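Local coordinates for protein fuculose-1-phosphate aldolase (Glaciozyma antarctica, PDB 4XXF) that belongs to the class II aldolase/adducin family and carries a zinc ion held by three histidines in a four-chain assembly, at residues A114-H119 with L183-T188; K124-L129 with V206-D211. All coordinates share one frame; numbering follows the deposited sequence.

Contact 1 (A114-H119 with L183-T188); sequences AICHSH and LLTVGT. With ZN (zinc ion), chain B.
H117 reaches across to the neighbouring strand with one ring nitrogen and to the metal with the other. CG of H117 lies anti to the backbone N (chi1 173°), which sets H117 ND1 beside L183 O at 2.7 Å while H117 NE2 binds the zinc ion at 2.1 Å. The L183 carbonyl sits at the ring edge, near its plane, yet ND1 comes in from above the carbonyl plane, 41° out of it. Because ND1 donates this bond, NE2 is left to coordinate zinc, and the second-shell carbonyl fixes the rotation of the ring. H119, two residues on and just past the strand, brings its own NE2 to the metal at 2.1 Å; its ND1 bonds D139 of the second subunit. H181 and three waters complete the site.

Behind the metal the two strands run antiparallel. A114 pairs with G187 and C116 with T185, each as a hydrogen-bonded pair with bonds in both directions; C116 N to T185 O, at 2.9 Å, is nearly straight. At the zinc end a water takes over, accepting from L183 N and donating to S118 O. On the face that carries H117, I115 and V186 stand side by side, pointing the same way, with CG1 of I115 4.0 Å from CG1 of V186. I115 CG2 meets L184 CD2 obliquely at 3.9 Å, and helix 96-108 packs over I115 and H117. On the other face T185 OG1 approaches C116 CB at 3.5 Å but bonds A193 O of helix 190-213. Two antiparallel neighbours in the central sheet thus bring together, at one end, the three-histidine zinc site characteristic of class II aldolases of the AraD-like clan.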
loop_
_atom_site.group_PDB
_atom_site.type_symbol
_atom_site.label_atom_id
_atom_site.label_comp_id
_atom_site.label_asym_id
_atom_site.label_seq_id
_atom_site.Cartn_x
_atom_site.Cartn_y
_atom_site.Cartn_z
ATOM N N ALA A 114 18.093 17.963 15.987
ATOM C CA ALA A 114 16.758 17.532 15.581
ATOM C C ALA A 114 16.442 16.153 16.103
ATOM O O ALA A 114 17.331 15.289 16.180
ATOM C CB ALA A 114 16.636 17.542 14.063
ATOM N N ILE A 115 15.176 15.950 16.458
ATOM C CA ILE A 115 14.713 14.666 16.980
ATOM C C ILE A 115 13.388 14.331 16.324
ATOM O O ILE A 115 12.529 15.199 16.193
ATOM C CB ILE A 115 14.571 14.713 18.532
ATOM C CG1 ILE A 115 15.898 15.107 19.196
ATOM C CG2 ILE A 115 14.045 13.386 19.074
ATOM C CD1 ILE A 115 15.796 15.288 20.687
ATOM N N CYS A 116 13.237 13.068 15.910
ATOM C CA CYS A 116 12.008 12.578 15.274
ATOM C C CYS A 116 11.396 11.434 16.042
ATOM O O CYS A 116 12.079 10.470 16.371
ATOM C CB CYS A 116 12.267 12.080 13.848
ATOM S SG CYS A 116 12.987 13.245 12.702
ATOM N N HIS A 117 10.094 11.520 16.277
ATOM C CA HIS A 117 9.357 10.428 16.870
ATOM C C HIS A 117 7.950 10.366 16.288
ATOM O O HIS A 117 7.274 11.378 16.163
ATOM C CB HIS A 117 9.289 10.594 18.382
ATOM C CG HIS A 117 8.399 9.603 19.053
ATOM N ND1 HIS A 117 8.658 8.247 19.055
ATOM C CD2 HIS A 117 7.242 9.765 19.733
ATOM C CE1 HIS A 117 7.703 7.620 19.722
ATOM N NE2 HIS A 117 6.822 8.519 20.135
ATOM N N SER A 118 7.512 9.166 15.934
ATOM C CA SER A 118 6.172 8.958 15.417
ATOM C C SER A 118 5.832 7.504 15.629
ATOM O O SER A 118 6.732 6.663 15.689
ATOM C CB SER A 118 6.105 9.326 13.931
ATOM O OG SER A 118 4.772 9.411 13.464
ATOM N N HIS A 119 4.545 7.198 15.758
ATOM C CA HIS A 119 4.115 5.828 16.018
ATOM C C HIS A 119 3.864 5.099 14.708
ATOM O O HIS A 119 2.744 4.726 14.385
ATOM C CB HIS A 119 2.882 5.833 16.909
ATOM C CG HIS A 119 3.149 6.366 18.283
ATOM N ND1 HIS A 119 2.210 6.329 19.290
ATOM C CD2 HIS A 119 4.252 6.946 18.814
ATOM C CE1 HIS A 119 2.722 6.873 20.382
ATOM N NE2 HIS A 119 3.962 7.244 20.123
ATOM N N LEU A 183 9.631 4.099 17.490
ATOM C CA LEU A 183 10.977 4.545 17.149
ATOM C C LEU A 183 11.220 6.002 17.488
ATOM O O LEU A 183 10.320 6.832 17.383
ATOM C CB LEU A 183 11.225 4.355 15.655
ATOM C CG LEU A 183 10.891 2.987 15.064
ATOM C CD1 LEU A 183 11.130 3.044 13.563
ATOM C CD2 LEU A 183 11.739 1.921 15.701
ATOM N N LEU A 184 12.459 6.317 17.837
ATOM C CA LEU A 184 12.892 7.703 17.953
ATOM C C LEU A 184 14.298 7.823 17.364
ATOM O O LEU A 184 15.152 6.959 17.609
ATOM C CB LEU A 184 12.857 8.154 19.417
ATOM C CG LEU A 184 13.321 9.578 19.740
ATOM C CD1 LEU A 184 12.612 10.095 20.971
ATOM C CD2 LEU A 184 14.825 9.648 19.974
ATOM N N THR A 185 14.539 8.882 16.588
ATOM C CA THR A 185 15.857 9.110 16.006
ATOM C C THR A 185 16.316 10.523 16.291
ATOM O O THR A 185 15.507 11.415 16.558
ATOM C CB THR A 185 15.879 8.877 14.485
ATOM O OG1 THR A 185 14.997 9.813 13.855
ATOM C CG2 THR A 185 15.450 7.454 14.151
ATOM N N VAL A 186 17.632 10.724 16.248
ATOM C CA VAL A 186 18.209 12.042 16.485
ATOM C C VAL A 186 19.218 12.358 15.397
ATOM O O VAL A 186 19.725 11.454 14.729
ATOM C CB VAL A 186 18.895 12.134 17.875
ATOM C CG1 VAL A 186 17.928 11.721 18.976
ATOM C CG2 VAL A 186 20.162 11.275 17.906
ATOM N N GLY A 187 19.488 13.640 15.199
ATOM C CA GLY A 187 20.463 14.047 14.207
ATOM C C GLY A 187 21.126 15.369 14.509
ATOM O O GLY A 187 20.586 16.211 15.230
ATOM N N THR A 188 22.301 15.557 13.923
ATOM C CA THR A 188 22.948 16.861 13.947
ATOM C C THR A 188 22.260 17.806 12.972
ATOM O O THR A 188 22.487 19.014 13.022
ATOM C CB THR A 188 24.445 16.772 13.609
ATOM O OG1 THR A 188 24.616 16.270 12.276
ATOM C CG2 THR A 188 25.171 15.873 14.611
HETATM ZN ZN ZN B . 5.225 8.253 21.464
HETATM O O HOH W 1 7.502 3.837 15.482
HETATM O O HOH W 2 3.885 8.369 22.980
HETATM O O HOH W 3 4.236 10.095 20.887
HETATM O O HOH W 4 6.335 9.501 22.884
#

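Contact 2 (K124-L129 with V206-D211); sequences KAFSSL and VQLLAD
F126 and Q207 both carry CG anti to the backbone N (chi1 -176° and 180°), and these torsions send the ring and the extended glutamine chain toward each other from their two helices. The amide arrives at the CE1-CZ end of the phenyl ring, with Q207 CD 3.3 Å from F126 CE1 and Q207 OE1 3.4 Å from F126 CZ. Ring and amide planes are 48° apart, so the two groups meet obliquely rather than as a flat stack. The amide is held at both ends: Q207 NE2 donates to D211 OD2 at 3.1 Å, with the acceptor, one turn along the same helix, close to the amide plane, while Q207 OE1 accepts from A134 N.

L208 divides its two methyl branches between A125 and the ring. L208 CD1 rests 3.8 Å from A125 CB, whereas L208 CD2 lies at the F126 ring edge, near its plane, and 4.2 Å from L129 CD1. Between the two segments themselves the contact is apolar apart from the amide lying against the ring.

Where helix 121-127 runs out, S128 OG donates a hydrogen bond to A125 O at 2.7 Å, an oxygen that also accepts from S128 N. F126 also touches I177 of strand 175-178, which places this end of helix 121-127 between the central sheet and helix 190-213, while A213 of the second subunit packs on L208.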
loop_
_atom_site.group_PDB
_atom_site.type_symbol
_atom_site.label_atom_id
_atom_site.label_comp_id
_atom_site.label_asym_id
_atom_site.label_seq_id
_atom_site.Cartn_x
_atom_site.Cartn_y
_atom_site.Cartn_z
ATOM N N LYS A 124 6.512 0.264 15.426
ATOM C CA LYS A 124 5.641 -0.085 16.527
ATOM C C LYS A 124 5.498 -1.608 16.662
ATOM O O LYS A 124 5.692 -2.171 17.747
ATOM C CB LYS A 124 4.284 0.598 16.322
ATOM C CG LYS A 124 3.235 0.208 17.309
ATOM C CD LYS A 124 2.059 1.187 17.320
ATOM C CE LYS A 124 1.511 1.461 15.941
ATOM N NZ LYS A 124 0.292 2.317 16.057
ATOM N N ALA A 125 5.188 -2.291 15.565
ATOM C CA ALA A 125 5.035 -3.738 15.607
ATOM C C ALA A 125 6.333 -4.421 16.018
ATOM O O ALA A 125 6.339 -5.331 16.847
ATOM C CB ALA A 125 4.561 -4.274 14.254
ATOM N N PHE A 126 7.450 -3.988 15.446
ATOM C CA PHE A 126 8.709 -4.615 15.814
ATOM C C PHE A 126 9.066 -4.357 17.279
ATOM O O PHE A 126 9.587 -5.235 17.968
ATOM C CB PHE A 126 9.847 -4.153 14.897
ATOM C CG PHE A 126 11.138 -4.853 15.195
ATOM C CD1 PHE A 126 11.259 -6.207 14.925
ATOM C CD2 PHE A 126 12.190 -4.197 15.824
ATOM C CE1 PHE A 126 12.419 -6.892 15.230
ATOM C CE2 PHE A 126 13.369 -4.873 16.129
ATOM C CZ PHE A 126 13.476 -6.225 15.842
ATOM N N SER A 127 8.772 -3.149 17.753
ATOM C CA SER A 127 9.090 -2.807 19.142
ATOM C C SER A 127 8.312 -3.653 20.143
ATOM O O SER A 127 8.721 -3.760 21.298
ATOM C CB SER A 127 8.825 -1.325 19.420
ATOM O OG SER A 127 7.440 -1.072 19.659
ATOM N N SER A 128 7.190 -4.244 19.730
ATOM C CA SER A 128 6.413 -5.068 20.648
ATOM C C SER A 128 7.083 -6.422 20.913
ATOM O O SER A 128 6.647 -7.169 21.784
ATOM C CB SER A 128 4.986 -5.278 20.119
ATOM O OG SER A 128 4.936 -6.178 19.020
ATOM N N LEU A 129 8.141 -6.735 20.171
ATOM C CA LEU A 129 8.860 -7.999 20.345
ATOM C C LEU A 129 10.024 -7.893 21.331
ATOM O O LEU A 129 10.562 -8.905 21.755
ATOM C CB LEU A 129 9.386 -8.490 18.987
ATOM C CG LEU A 129 8.347 -8.725 17.893
ATOM C CD1 LEU A 129 9.069 -9.062 16.595
ATOM C CD2 LEU A 129 7.374 -9.826 18.275
ATOM N N VAL A 206 11.351 -4.847 7.084
ATOM C CA VAL A 206 12.115 -5.940 6.502
ATOM C C VAL A 206 12.269 -7.094 7.498
ATOM O O VAL A 206 12.077 -8.259 7.139
ATOM C CB VAL A 206 13.499 -5.435 6.030
ATOM C CG1 VAL A 206 14.449 -6.586 5.798
ATOM C CG2 VAL A 206 13.341 -4.582 4.766
ATOM N N GLN A 207 12.592 -6.788 8.748
ATOM C CA GLN A 207 12.766 -7.847 9.731
ATOM C C GLN A 207 11.446 -8.575 10.005
ATOM O O GLN A 207 11.444 -9.796 10.142
ATOM C CB GLN A 207 13.352 -7.316 11.047
ATOM C CG GLN A 207 13.527 -8.448 12.084
ATOM C CD GLN A 207 14.599 -8.206 13.122
ATOM O OE1 GLN A 207 15.299 -7.183 13.118
ATOM N NE2 GLN A 207 14.721 -9.153 14.037
ATOM N N LEU A 208 10.336 -7.840 10.086
ATOM C CA LEU A 208 9.028 -8.479 10.298
ATOM C C LEU A 208 8.693 -9.427 9.137
ATOM O O LEU A 208 8.192 -10.534 9.348
ATOM C CB LEU A 208 7.926 -7.426 10.474
ATOM C CG LEU A 208 8.027 -6.615 11.768
ATOM C CD1 LEU A 208 7.204 -5.337 11.673
ATOM C CD2 LEU A 208 7.612 -7.456 12.976
ATOM N N LEU A 209 8.981 -8.999 7.911
ATOM C CA LEU A 209 8.761 -9.836 6.718
ATOM C C LEU A 209 9.618 -11.096 6.741
ATOM O O LEU A 209 9.137 -12.210 6.549
ATOM C CB LEU A 209 9.079 -9.055 5.444
ATOM C CG LEU A 209 8.046 -8.021 4.994
ATOM C CD1 LEU A 209 8.672 -7.035 4.018
ATOM C CD2 LEU A 209 6.845 -8.721 4.351
ATOM N N ALA A 210 10.910 -10.915 6.980
ATOM C CA ALA A 210 11.853 -12.015 6.905
ATOM C C ALA A 210 11.676 -12.992 8.068
ATOM O O ALA A 210 11.703 -14.209 7.863
ATOM C CB ALA A 210 13.287 -11.477 6.861
ATOM N N ASP A 211 11.487 -12.476 9.280
ATOM C CA ASP A 211 11.359 -13.352 10.440
ATOM C C ASP A 211 10.087 -14.185 10.356
ATOM O O ASP A 211 10.060 -15.323 10.828
ATOM C CB ASP A 211 11.375 -12.552 11.747
ATOM C CG ASP A 211 12.775 -12.111 12.176
ATOM O OD1 ASP A 211 13.766 -12.323 11.443
ATOM O OD2 ASP A 211 12.879 -11.519 13.272
#

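How the contacts relate
Contact 1 lies about 3 Å from the centre of the chain and contact 2 about 19 Å, with some 19 Å between their own centres, yet residues touching in both are buried, contact 2 partly beneath other subunits. The same two chain units serve both: strand 114-118 leads into helix 121-127, and strand 182-187 into helix 190-213, so the strands pair in the sheet and the helices that follow them meet again further out. Contact 1 relies on backbone hydrogen bonds and metal ligands, contact 2 on methyl groups and one amide against a ring. The two contacts touch where H119 O packs on K124 CE, and K124 forms a salt bridge with the same D139 of the second subunit.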